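Local coordinates for GGDEF and EAL domain-containing protein (Vibrio cholerae O1 str. 2010EL-1786, PDB 6PWJ), which probably acts as a cyclic di-GMP receptor in signalling, joining a GGDEF domain with a divergent signature to an EAL domain, at residues Q51-K56 and S93-G98; S115-V120 and L135-V140; I82-I87 and I99-M104. All coordinates share one frame; numbering follows the deposited sequence.

Interaction 1 of 3, residues Q51-K56 and S93-G98; sequences QAEFIK and STYEFG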
ATOM      1  N   GLN A  51     -23.738  -4.956  -1.899  1.00 32.62           N
ATOM      2  CA  GLN A  51     -24.682  -5.138  -2.997  1.00 33.07           C
ATOM      3  C   GLN A  51     -25.782  -4.095  -2.841  1.00 37.81           C
ATOM      4  O   GLN A  51     -26.726  -4.281  -2.071  1.00 44.88           O
ATOM      5  CB  GLN A  51     -25.249  -6.555  -3.005  1.00 39.08           C
ATOM      6  CG  GLN A  51     -24.279  -7.609  -3.518  1.00 42.39           C
ATOM      7  CD  GLN A  51     -24.945  -8.953  -3.730  1.00 42.21           C
ATOM      8  OE1 GLN A  51     -25.969  -9.254  -3.120  1.00 46.89           O
ATOM      9  NE2 GLN A  51     -24.368  -9.767  -4.606  1.00 39.84           N
ATOM     10  N   ALA A  52     -25.651  -2.988  -3.575  1.00 32.87           N
ATOM     11  CA  ALA A  52     -26.631  -1.902  -3.529  1.00 36.31           C
ATOM     12  C   ALA A  52     -27.823  -2.287  -4.400  1.00 36.06           C
ATOM     13  O   ALA A  52     -27.936  -1.913  -5.570  1.00 44.59           O
ATOM     14  CB  ALA A  52     -26.004  -0.589  -3.978  1.00 38.95           C
ATOM     15  N   GLU A  53     -28.733  -3.063  -3.807  1.00 40.90           N
ATOM     16  CA  GLU A  53     -29.932  -3.478  -4.527  1.00 42.33           C
ATOM     17  C   GLU A  53     -30.755  -2.280  -4.981  1.00 39.73           C
ATOM     18  O   GLU A  53     -31.371  -2.320  -6.052  1.00 36.37           O
ATOM     19  CB  GLU A  53     -30.776  -4.405  -3.652  1.00 51.96           C
ATOM     20  CG  GLU A  53     -30.091  -5.713  -3.283  1.00 72.60           C
ATOM     21  CD  GLU A  53     -30.080  -6.713  -4.425  1.00 80.08           C
ATOM     22  OE1 GLU A  53     -30.941  -6.600  -5.324  1.00 76.88           O
ATOM     23  OE2 GLU A  53     -29.213  -7.613  -4.422  1.00 75.73           O
ATOM     24  N   PHE A  54     -30.776  -1.204  -4.188  1.00 37.84           N
ATOM     25  CA  PHE A  54     -31.546  -0.027  -4.573  1.00 34.04           C
ATOM     26  C   PHE A  54     -30.970   0.636  -5.818  1.00 51.77           C
ATOM     27  O   PHE A  54     -31.715   1.240  -6.597  1.00 51.16           O
ATOM     28  CB  PHE A  54     -31.608   0.967  -3.412  1.00 34.03           C
ATOM     29  CG  PHE A  54     -30.323   1.704  -3.169  1.00 39.12           C
ATOM     30  CD1 PHE A  54     -29.268   1.091  -2.514  1.00 44.53           C
ATOM     31  CD2 PHE A  54     -30.176   3.018  -3.580  1.00 45.20           C
ATOM     32  CE1 PHE A  54     -28.086   1.770  -2.282  1.00 39.75           C
ATOM     33  CE2 PHE A  54     -28.997   3.704  -3.352  1.00 48.54           C
ATOM     34  CZ  PHE A  54     -27.950   3.077  -2.702  1.00 44.60           C
ATOM     35  N   ILE A  55     -29.655   0.534  -6.021  1.00 43.84           N
ATOM     36  CA  ILE A  55     -29.065   1.037  -7.256  1.00 40.56           C
ATOM     37  C   ILE A  55     -29.454   0.151  -8.430  1.00 42.47           C
ATOM     38  O   ILE A  55     -29.697   0.639  -9.540  1.00 41.66           O
ATOM     39  CB  ILE A  55     -27.537   1.151  -7.114  1.00 37.17           C
ATOM     40  CG1 ILE A  55     -27.171   2.316  -6.191  1.00 35.16           C
ATOM     41  CG2 ILE A  55     -26.887   1.304  -8.481  1.00 30.20           C
ATOM     42  CD1 ILE A  55     -25.680   2.498  -5.992  1.00 28.89           C
ATOM     43  N   LYS A  56     -29.518  -1.164  -8.209  1.00 43.94           N
ATOM     44  CA  LYS A  56     -29.950  -2.069  -9.269  1.00 45.72           C
ATOM     45  C   LYS A  56     -31.367  -1.745  -9.721  1.00 44.00           C
ATOM     46  O   LYS A  56     -31.665  -1.768 -10.922  1.00 39.61           O
ATOM     47  CB  LYS A  56     -29.860  -3.519  -8.794  1.00 44.57           C
ATOM     48  CG  LYS A  56     -30.138  -4.546  -9.882  1.00 44.09           C
ATOM     49  CD  LYS A  56     -30.650  -5.854  -9.298  1.00 60.85           C
ATOM     50  CE  LYS A  56     -29.705  -6.409  -8.246  1.00 83.74           C
ATOM     51  NZ  LYS A  56     -30.226  -7.672  -7.649  1.00 94.01           N
ATOM     52  N   SER A  93     -19.125  -3.915 -10.041  1.00 30.03           N
ATOM     53  CA  SER A  93     -20.314  -4.238 -10.823  1.00 35.12           C
ATOM     54  C   SER A  93     -21.124  -2.957 -10.982  1.00 33.66           C
ATOM     55  O   SER A  93     -20.752  -1.898 -10.467  1.00 32.75           O
ATOM     56  CB  SER A  93     -21.138  -5.347 -10.164  1.00 31.15           C
ATOM     57  OG  SER A  93     -22.445  -5.409 -10.708  1.00 52.23           O
ATOM     58  N   THR A  94     -22.244  -3.061 -11.701  1.00 28.50           N
ATOM     59  CA  THR A  94     -23.104  -1.896 -11.881  1.00 44.50           C
ATOM     60  C   THR A  94     -23.683  -1.416 -10.557  1.00 36.39           C
ATOM     61  O   THR A  94     -23.892  -0.212 -10.372  1.00 53.39           O
ATOM     62  CB  THR A  94     -24.234  -2.211 -12.862  1.00 37.59           C
ATOM     63  OG1 THR A  94     -25.023  -3.291 -12.351  1.00 42.68           O
ATOM     64  CG2 THR A  94     -23.669  -2.598 -14.219  1.00 36.11           C
ATOM     65  N   TYR A  95     -23.944  -2.335  -9.625  1.00 31.92           N
ATOM     66  CA  TYR A  95     -24.552  -1.986  -8.348  1.00 28.71           C
ATOM     67  C   TYR A  95     -23.804  -2.579  -7.160  1.00 28.05           C
ATOM     68  O   TYR A  95     -24.283  -2.466  -6.025  1.00 34.55           O
ATOM     69  CB  TYR A  95     -26.015  -2.440  -8.308  1.00 29.95           C
ATOM     70  CG  TYR A  95     -26.180  -3.932  -8.127  1.00 35.88           C
ATOM     71  CD1 TYR A  95     -25.983  -4.807  -9.188  1.00 37.47           C
ATOM     72  CD2 TYR A  95     -26.531  -4.466  -6.895  1.00 38.76           C
ATOM     73  CE1 TYR A  95     -26.131  -6.172  -9.024  1.00 41.70           C
ATOM     74  CE2 TYR A  95     -26.683  -5.828  -6.722  1.00 43.30           C
ATOM     75  CZ  TYR A  95     -26.482  -6.678  -7.789  1.00 49.23           C
ATOM     76  OH  TYR A  95     -26.632  -8.036  -7.618  1.00 51.05           O
ATOM     77  N   GLU A  96     -22.654  -3.205  -7.387  1.00 44.15           N
ATOM     78  CA  GLU A  96     -21.898  -3.871  -6.339  1.00 43.69           C
ATOM     79  C   GLU A  96     -20.579  -3.149  -6.098  1.00 44.99           C
ATOM     80  O   GLU A  96     -19.999  -2.555  -7.013  1.00 52.75           O
ATOM     81  CB  GLU A  96     -21.639  -5.337  -6.704  1.00 31.16           C
ATOM     82  CG  GLU A  96     -22.906  -6.114  -7.018  1.00 35.25           C
ATOM     83  CD  GLU A  96     -22.646  -7.583  -7.276  1.00 37.72           C
ATOM     84  OE1 GLU A  96     -22.114  -7.918  -8.356  1.00 41.46           O
ATOM     85  OE2 GLU A  96     -22.971  -8.404  -6.392  1.00 45.42           O
ATOM     86  N   PHE A  97     -20.113  -3.201  -4.853  1.00 30.16           N
ATOM     87  CA  PHE A  97     -18.901  -2.503  -4.448  1.00 33.13           C
ATOM     88  C   PHE A  97     -18.063  -3.404  -3.557  1.00 29.76           C
ATOM     89  O   PHE A  97     -18.595  -4.098  -2.685  1.00 29.71           O
ATOM     90  CB  PHE A  97     -19.232  -1.199  -3.710  1.00 28.89           C
ATOM     91  CG  PHE A  97     -20.048  -0.236  -4.521  1.00 30.29           C
ATOM     92  CD1 PHE A  97     -21.426  -0.351  -4.577  1.00 30.75           C
ATOM     93  CD2 PHE A  97     -19.437   0.787  -5.226  1.00 24.86           C
ATOM     94  CE1 PHE A  97     -22.180   0.533  -5.323  1.00 27.08           C
ATOM     95  CE2 PHE A  97     -20.186   1.675  -5.974  1.00 39.39           C
ATOM     96  CZ  PHE A  97     -21.559   1.548  -6.023  1.00 39.87           C
ATOM     97  N   GLY A  98     -16.754  -3.386  -3.777  1.00 28.47           N
ATOM     98  CA  GLY A  98     -15.809  -4.171  -2.997  1.00 26.62           C
ATOM     99  C   GLY A  98     -14.890  -3.257  -2.206  1.00 26.99           C
ATOM    100  O   GLY A  98     -14.404  -2.251  -2.729  1.00 31.41           O
TER

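Interaction 2 of 3, residues S115-V120 and L135-V140; sequences SIITCV and LSLGVV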
ATOM      1  N   SER A 115     -21.016   1.577   9.436  1.00 34.43           N
ATOM      2  CA  SER A 115     -20.749   2.846   8.765  1.00 40.47           C
ATOM      3  C   SER A 115     -21.143   2.783   7.295  1.00 55.75           C
ATOM      4  O   SER A 115     -21.693   3.748   6.752  1.00 64.37           O
ATOM      5  CB  SER A 115     -19.276   3.225   8.913  1.00 38.44           C
ATOM      6  OG  SER A 115     -18.942   3.465  10.269  1.00 71.23           O
ATOM      7  N   ILE A 116     -20.866   1.657   6.633  1.00 50.46           N
ATOM      8  CA  ILE A 116     -21.287   1.490   5.246  1.00 35.77           C
ATOM      9  C   ILE A 116     -22.806   1.469   5.153  1.00 38.10           C
ATOM     10  O   ILE A 116     -23.392   2.002   4.202  1.00 38.83           O
ATOM     11  CB  ILE A 116     -20.663   0.216   4.649  1.00 32.41           C
ATOM     12  CG1 ILE A 116     -19.138   0.279   4.748  1.00 27.91           C
ATOM     13  CG2 ILE A 116     -21.102   0.031   3.204  1.00 34.96           C
ATOM     14  CD1 ILE A 116     -18.445  -1.013   4.367  1.00 32.35           C
ATOM     15  N   ILE A 117     -23.469   0.856   6.135  1.00 31.44           N
ATOM     16  CA  ILE A 117     -24.928   0.873   6.163  1.00 32.47           C
ATOM     17  C   ILE A 117     -25.436   2.295   6.356  1.00 43.43           C
ATOM     18  O   ILE A 117     -26.437   2.701   5.753  1.00 36.79           O
ATOM     19  CB  ILE A 117     -25.451  -0.070   7.263  1.00 45.82           C
ATOM     20  CG1 ILE A 117     -24.943  -1.494   7.026  1.00 45.01           C
ATOM     21  CG2 ILE A 117     -26.973  -0.030   7.319  1.00 35.05           C
ATOM     22  CD1 ILE A 117     -25.338  -2.069   5.682  1.00 42.50           C
ATOM     23  N   THR A 118     -24.753   3.075   7.197  1.00 51.51           N
ATOM     24  CA  THR A 118     -25.171   4.453   7.429  1.00 54.96           C
ATOM     25  C   THR A 118     -25.041   5.289   6.162  1.00 47.71           C
ATOM     26  O   THR A 118     -25.859   6.182   5.913  1.00 55.11           O
ATOM     27  CB  THR A 118     -24.355   5.067   8.565  1.00 58.83           C
ATOM     28  OG1 THR A 118     -24.699   4.426   9.799  1.00 55.38           O
ATOM     29  CG2 THR A 118     -24.638   6.557   8.675  1.00 64.00           C
ATOM     30  N   CYS A 119     -24.018   5.017   5.349  1.00 41.38           N
ATOM     31  CA  CYS A 119     -23.883   5.718   4.077  1.00 50.95           C
ATOM     32  C   CYS A 119     -25.118   5.515   3.211  1.00 60.79           C
ATOM     33  O   CYS A 119     -25.650   6.469   2.630  1.00 68.87           O
ATOM     34  CB  CYS A 119     -22.626   5.245   3.342  1.00 58.24           C
ATOM     35  SG  CYS A 119     -21.071   5.882   4.005  1.00 59.60           S
ATOM     36  N   VAL A 120     -25.598   4.273   3.122  1.00 53.55           N
ATOM     37  CA  VAL A 120     -26.766   3.989   2.294  1.00 53.33           C
ATOM     38  C   VAL A 120     -28.014   4.629   2.890  1.00 57.04           C
ATOM     39  O   VAL A 120     -28.895   5.098   2.160  1.00 69.37           O
ATOM     40  CB  VAL A 120     -26.935   2.469   2.118  1.00 49.77           C
ATOM     41  CG1 VAL A 120     -28.123   2.168   1.218  1.00 41.78           C
ATOM     42  CG2 VAL A 120     -25.660   1.860   1.555  1.00 40.61           C
ATOM     43  N   LEU A 135     -30.094  -3.122   0.187  1.00 43.90           N
ATOM     44  CA  LEU A 135     -28.708  -3.565   0.089  1.00 43.62           C
ATOM     45  C   LEU A 135     -28.549  -4.918   0.766  1.00 40.44           C
ATOM     46  O   LEU A 135     -29.416  -5.372   1.517  1.00 42.65           O
ATOM     47  CB  LEU A 135     -27.760  -2.540   0.713  1.00 47.31           C
ATOM     48  CG  LEU A 135     -27.881  -2.393   2.232  1.00 44.08           C
ATOM     49  CD1 LEU A 135     -26.887  -3.298   2.950  1.00 37.36           C
ATOM     50  CD2 LEU A 135     -27.712  -0.943   2.663  1.00 48.47           C
ATOM     51  N   SER A 136     -27.415  -5.555   0.481  1.00 40.12           N
ATOM     52  CA  SER A 136     -26.966  -6.758   1.171  1.00 42.16           C
ATOM     53  C   SER A 136     -25.460  -6.637   1.346  1.00 41.74           C
ATOM     54  O   SER A 136     -24.736  -6.449   0.364  1.00 39.33           O
ATOM     55  CB  SER A 136     -27.324  -8.025   0.388  1.00 41.30           C
ATOM     56  OG  SER A 136     -28.724  -8.123   0.185  1.00 39.63           O
ATOM     57  N   LEU A 137     -24.990  -6.727   2.589  1.00 46.38           N
ATOM     58  CA  LEU A 137     -23.595  -6.460   2.920  1.00 31.33           C
ATOM     59  C   LEU A 137     -22.947  -7.722   3.472  1.00 39.28           C
ATOM     60  O   LEU A 137     -23.431  -8.296   4.453  1.00 33.19           O
ATOM     61  CB  LEU A 137     -23.482  -5.316   3.929  1.00 31.30           C
ATOM     62  CG  LEU A 137     -22.067  -4.945   4.378  1.00 32.12           C
ATOM     63  CD1 LEU A 137     -21.232  -4.506   3.188  1.00 28.96           C
ATOM     64  CD2 LEU A 137     -22.109  -3.857   5.439  1.00 30.79           C
ATOM     65  N   GLY A 138     -21.848  -8.139   2.848  1.00 36.46           N
ATOM     66  CA  GLY A 138     -21.075  -9.265   3.333  1.00 47.00           C
ATOM     67  C   GLY A 138     -19.682  -8.854   3.765  1.00 42.16           C
ATOM     68  O   GLY A 138     -18.926  -8.282   2.976  1.00 42.99           O
ATOM     69  N   VAL A 139     -19.333  -9.133   5.019  1.00 33.37           N
ATOM     70  CA  VAL A 139     -18.045  -8.758   5.586  1.00 40.59           C
ATOM     71  C   VAL A 139     -17.292 -10.024   5.969  1.00 38.30           C
ATOM     72  O   VAL A 139     -17.868 -10.943   6.561  1.00 41.63           O
ATOM     73  CB  VAL A 139     -18.206  -7.831   6.808  1.00 36.97           C
ATOM     74  CG1 VAL A 139     -16.846  -7.468   7.379  1.00 45.42           C
ATOM     75  CG2 VAL A 139     -18.984  -6.580   6.424  1.00 31.61           C
ATOM     76  N   VAL A 140     -16.006 -10.067   5.632  1.00 39.43           N
ATOM     77  CA  VAL A 140     -15.146 -11.208   5.924  1.00 41.24           C
ATOM     78  C   VAL A 140     -13.926 -10.714   6.686  1.00 41.22           C
ATOM     79  O   VAL A 140     -13.227  -9.804   6.225  1.00 36.01           O
ATOM     80  CB  VAL A 140     -14.716 -11.946   4.641  1.00 48.69           C
ATOM     81  CG1 VAL A 140     -13.620 -12.949   4.955  1.00 48.66           C
ATOM     82  CG2 VAL A 140     -15.910 -12.637   4.004  1.00 54.43           C
TER

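Interaction 3 of 3, residues I82-I87 and I99-M104; sequences ITIKDI and IIMPNM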
ATOM      1  N   ILE A  82     -15.593   6.586   4.921  1.00 45.58           N
ATOM      2  CA  ILE A  82     -14.685   5.544   5.402  1.00 42.93           C
ATOM      3  C   ILE A  82     -13.244   5.927   5.082  1.00 61.29           C
ATOM      4  O   ILE A  82     -12.714   5.572   4.022  1.00 49.46           O
ATOM      5  CB  ILE A  82     -15.034   4.173   4.797  1.00 37.43           C
ATOM      6  CG1 ILE A  82     -16.416   3.715   5.271  1.00 35.63           C
ATOM      7  CG2 ILE A  82     -13.962   3.159   5.152  1.00 43.87           C
ATOM      8  CD1 ILE A  82     -17.550   4.185   4.386  1.00 50.06           C
ATOM      9  N   THR A  83     -12.603   6.656   5.992  1.00 73.69           N
ATOM     10  CA  THR A  83     -11.212   7.072   5.832  1.00 73.28           C
ATOM     11  C   THR A  83     -10.333   6.139   6.662  1.00 65.65           C
ATOM     12  O   THR A  83     -10.016   6.413   7.821  1.00 70.10           O
ATOM     13  CB  THR A  83     -11.023   8.535   6.236  1.00 75.73           C
ATOM     14  OG1 THR A  83     -11.688   8.777   7.481  1.00 72.90           O
ATOM     15  CG2 THR A  83     -11.585   9.465   5.170  1.00 80.01           C
ATOM     16  N   ILE A  84      -9.942   5.024   6.054  1.00 55.08           N
ATOM     17  CA  ILE A  84      -9.066   4.039   6.672  1.00 49.30           C
ATOM     18  C   ILE A  84      -7.800   3.942   5.837  1.00 53.06           C
ATOM     19  O   ILE A  84      -7.859   3.970   4.603  1.00 62.56           O
ATOM     20  CB  ILE A  84      -9.748   2.660   6.794  1.00 50.62           C
ATOM     21  CG1 ILE A  84     -10.816   2.689   7.891  1.00 55.35           C
ATOM     22  CG2 ILE A  84      -8.716   1.572   7.051  1.00 46.39           C
ATOM     23  CD1 ILE A  84     -11.549   1.374   8.071  1.00 59.02           C
ATOM     24  N   LYS A  85      -6.656   3.833   6.510  1.00 47.56           N
ATOM     25  CA  LYS A  85      -5.382   3.819   5.804  1.00 52.45           C
ATOM     26  C   LYS A  85      -5.285   2.601   4.894  1.00 49.21           C
ATOM     27  O   LYS A  85      -5.584   1.475   5.304  1.00 50.13           O
ATOM     28  CB  LYS A  85      -4.220   3.829   6.796  1.00 65.70           C
ATOM     29  CG  LYS A  85      -2.861   3.784   6.119  1.00 76.20           C
ATOM     30  CD  LYS A  85      -1.726   4.050   7.089  1.00 85.51           C
ATOM     31  CE  LYS A  85      -0.397   4.108   6.352  1.00 90.39           C
ATOM     32  NZ  LYS A  85       0.736   4.448   7.254  1.00 91.90           N
ATOM     33  N   ASP A  86      -4.861   2.835   3.654  1.00 48.96           N
ATOM     34  CA  ASP A  86      -4.644   1.780   2.668  1.00 53.19           C
ATOM     35  C   ASP A  86      -5.929   1.038   2.319  1.00 44.14           C
ATOM     36  O   ASP A  86      -5.883  -0.113   1.872  1.00 44.89           O
ATOM     37  CB  ASP A  86      -3.575   0.793   3.146  1.00 56.95           C
ATOM     38  CG  ASP A  86      -2.227   1.454   3.356  1.00 65.58           C
ATOM     39  OD1 ASP A  86      -1.877   2.354   2.566  1.00 64.64           O
ATOM     40  OD2 ASP A  86      -1.520   1.079   4.314  1.00 78.72           O
ATOM     41  N   ILE A  87      -7.086   1.673   2.513  1.00 37.69           N
ATOM     42  CA  ILE A  87      -8.344   1.046   2.138  1.00 28.95           C
ATOM     43  C   ILE A  87      -8.493   1.068   0.621  1.00 34.73           C
ATOM     44  O   ILE A  87      -8.011   1.980  -0.064  1.00 37.84           O
ATOM     45  CB  ILE A  87      -9.535   1.747   2.814  1.00 27.30           C
ATOM     46  CG1 ILE A  87     -10.822   0.959   2.568  1.00 40.41           C
ATOM     47  CG2 ILE A  87      -9.686   3.161   2.283  1.00 24.15           C
ATOM     48  CD1 ILE A  87     -12.075   1.678   3.016  1.00 40.52           C
ATOM     49  N   ILE A  99     -14.658  -3.615  -0.946  1.00 34.26           N
ATOM     50  CA  ILE A  99     -13.844  -2.819  -0.036  1.00 34.84           C
ATOM     51  C   ILE A  99     -12.832  -3.734   0.639  1.00 32.01           C
ATOM     52  O   ILE A  99     -13.189  -4.812   1.125  1.00 37.72           O
ATOM     53  CB  ILE A  99     -14.704  -2.097   1.016  1.00 33.90           C
ATOM     54  CG1 ILE A  99     -15.795  -1.270   0.336  1.00 30.73           C
ATOM     55  CG2 ILE A  99     -13.838  -1.210   1.893  1.00 33.45           C
ATOM     56  CD1 ILE A  99     -16.706  -0.555   1.308  1.00 30.24           C
ATOM     57  N   ILE A 100     -11.574  -3.302   0.669  1.00 29.67           N
ATOM     58  CA  ILE A 100     -10.492  -4.038   1.312  1.00 27.98           C
ATOM     59  C   ILE A 100      -9.951  -3.168   2.438  1.00 32.81           C
ATOM     60  O   ILE A 100      -9.550  -2.020   2.205  1.00 34.07           O
ATOM     61  CB  ILE A 100      -9.380  -4.408   0.318  1.00 27.69           C
ATOM     62  CG1 ILE A 100      -9.977  -5.069  -0.927  1.00 30.66           C
ATOM     63  CG2 ILE A 100      -8.370  -5.334   0.973  1.00 26.98           C
ATOM     64  CD1 ILE A 100      -8.963  -5.342  -2.018  1.00 39.44           C
ATOM     65  N   MET A 101      -9.938  -3.713   3.655  1.00 24.25           N
ATOM     66  CA  MET A 101      -9.520  -2.986   4.854  1.00 31.11           C
ATOM     67  C   MET A 101      -8.379  -3.745   5.521  1.00 31.68           C
ATOM     68  O   MET A 101      -8.611  -4.607   6.381  1.00 34.83           O
ATOM     69  CB  MET A 101     -10.696  -2.799   5.810  1.00 25.77           C
ATOM     70  CG  MET A 101     -11.785  -1.893   5.256  1.00 32.82           C
ATOM     71  SD  MET A 101     -13.425  -2.290   5.887  1.00 44.80           S
ATOM     72  CE  MET A 101     -13.651  -3.935   5.212  1.00 26.32           C
ATOM     73  N   PRO A 102      -7.133  -3.454   5.158  1.00 46.15           N
ATOM     74  CA  PRO A 102      -6.007  -4.202   5.726  1.00 46.62           C
ATOM     75  C   PRO A 102      -5.776  -3.865   7.190  1.00 39.68           C
ATOM     76  O   PRO A 102      -6.061  -2.758   7.655  1.00 40.84           O
ATOM     77  CB  PRO A 102      -4.814  -3.762   4.866  1.00 46.62           C
ATOM     78  CG  PRO A 102      -5.417  -3.129   3.642  1.00 44.73           C
ATOM     79  CD  PRO A 102      -6.702  -2.524   4.102  1.00 44.73           C
ATOM     80  N   ASN A 103      -5.249  -4.849   7.919  1.00 36.03           N
ATOM     81  CA  ASN A 103      -4.805  -4.662   9.300  1.00 39.59           C
ATOM     82  C   ASN A 103      -5.944  -4.233  10.221  1.00 38.30           C
ATOM     83  O   ASN A 103      -5.735  -3.478  11.173  1.00 60.27           O
ATOM     84  CB  ASN A 103      -3.657  -3.650   9.376  1.00 44.06           C
ATOM     85  CG  ASN A 103      -2.510  -4.001   8.449  1.00 50.92           C
ATOM     86  OD1 ASN A 103      -2.253  -5.174   8.174  1.00 50.23           O
ATOM     87  ND2 ASN A 103      -1.815  -2.982   7.958  1.00 55.49           N
ATOM     88  N   MET A 104      -7.156  -4.711   9.954  1.00 36.16           N
ATOM     89  CA  MET A 104      -8.322  -4.384  10.762  1.00 48.95           C
ATOM     90  C   MET A 104      -8.833  -5.633  11.466  1.00 50.13           C
ATOM     91  O   MET A 104      -8.884  -6.715  10.872  1.00 59.56           O
ATOM     92  CB  MET A 104      -9.433  -3.775   9.903  1.00 52.83           C
ATOM     93  CG  MET A 104      -9.017  -2.520   9.152  1.00 82.35           C
ATOM     94  SD  MET A 104      -8.682  -1.120  10.238  1.00 95.23           S
ATOM     95  CE  MET A 104     -10.333  -0.726  10.808  1.00 88.78           C
TER

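Interaction 1 of 3, residues Q51-K56 and S93-G98
The Y95 ring is held between the methylene chains of K56, across the contact, and E96, its own neighbour in sequence. K56 CE sits over one face, 3.6 Å from the Y95 ring centroid in a CH-pi contact, while E96 CG covers the opposite face. The ring is brought there by the Y95 first torsion (75°), which sets CG between backbone N and carbonyl carbon. At the ring edge, A52 O approaches near the ring plane. Tight packing continues in the backbone, where A52 N donates to Y95 O at 2.9 Å, and next to it I55 CG2 rests 3.8 Å from Y95 CB and I55 CD1 meets the edge of the F97 ring. Toward solvent the contact turns polar, at the partly exposed E53, K56 and E96. Q51, itself buried, donates there from NE2 to E96 OE2 (2.6 Å), amide and carboxylate planes 39° apart. K56 NZ forms a salt bridge with E53 OE1 at 2.7 Å. S93-F97, STYEF, evidently occupies the position of the GGDEF signature, and Q51-K56 probably corresponds to the strand end and turn that carry a metal-binding aspartate in active diguanylate cyclases. Q51 and E96 form an antiparallel non-hydrogen-bonded pair where strands 45-51 and 96-102 meet; helix 64-81 packs against I55 and F97, and helix 148-164 touches Q51.

Interaction 2 of 3, residues S115-V120 and L135-V140
Helix 106-121 is the connection of a split beta-alpha-beta unit in the GGDEF domain: it follows strand 96-102 and leads to strand 136-142, which runs parallel to strand 96-102, with strand 45-51 between them and antiparallel to both. The contact is the seat of the last turns of this helix on the sheet, and it is made by apolar side chains alone. I117, V120 and, more lightly, I116 come from the helix; L135 and L137, two residues apart, answer from the strand and the residue just before it, while S136 between them points away from the helix toward helix 148-164. I117 touches both leucines. Its CD1 methyl drops between them, 3.4 Å from L135 CD1 and 3.7 Å from L137 CD2. The bend at its second torsion (-58°), which follows a first torsion that sets CG1 beside the backbone N, turns the methyl toward the strand. L137 extends CG anti to its backbone N (chi1 179°), and this brings CD2 to the helix, where I116 CB is a more distant neighbour at 4.4 Å. I116 also touches L50, and so does L135, so strand 45-51 shares in the same buried layer; I116 packs against L78 of helix 64-81 as well. L137 is bonded through its backbone to G171 at the start of edge strand 171-175, and its side chain packs on Y170. The two branches of L135 divide the work: CD1 faces I117, whereas CD2 nestles into the fork of V120, lying 3.5 Å from V120 CB, 3.5 Å from V120 CG1 and 3.6 Å from V120 CG2.

Interaction 3 of 3, residues I82-I87 and I99-M104
I87 and I100 bring the two backbones together: I87 CA approaches I100 O at 3.3 Å in a CA-H...O contact with an angle of 140° at the hydrogen. Ahead of it the chain makes a type II beta turn from I84 to I87, closed by I87 N to I84 O (3.2 Å), with D86 at positive phi (63°). D86 O lies 3.4 Å from P102 CD, which sets the turn against the end of strand 96-102. This is the open base of the beta hairpin of strands 88-91 and 96-102, which probably carries the GGDEF signature at its turn; I100 continues the pairing through its backbone bond to S88. Of the side chains, I87 holds CG1 anti to its backbone N (chi1 -172°) and lays CD1 obliquely against I99 CG2, 3.6 Å away, while its CG1 also meets M101 CG at 4.0 Å. I84 and M104 reach toward each other tip to tip, I84 CD1 lying 3.7 Å from M104 CE, and helix 106-121 covers both, with V112 on I84 and L109 on M104. On the exposed side of the turn the K85 ammonium group (NZ) forms a salt bridge with E240 of the EAL domain.

From the N terminus, the chain leaves strand 45-51 through 51-56, and interaction 1 closes when it returns at 93-98, enclosing the rest of helix 53-61, helix 64-81 and strand 88-91. Before that return, interaction 3 opens at 82-87; it closes at 99-104, so the two cross, on adjoining pieces of strand 96-102. Interaction 2 follows in series, its loop, of which 125-132 is not modelled, running from helix 106-121 to strand 136-142. Interaction 2 meets both others: Q51 N probably donates to S136 O (2.9 Å), F54 packs on V120, and I116 CD1 lies 3.5 Å from I99 CD1. Together the three join the central sheet of the GGDEF domain to the turn before helix 53-61, the loop 82-87 and helix 106-121.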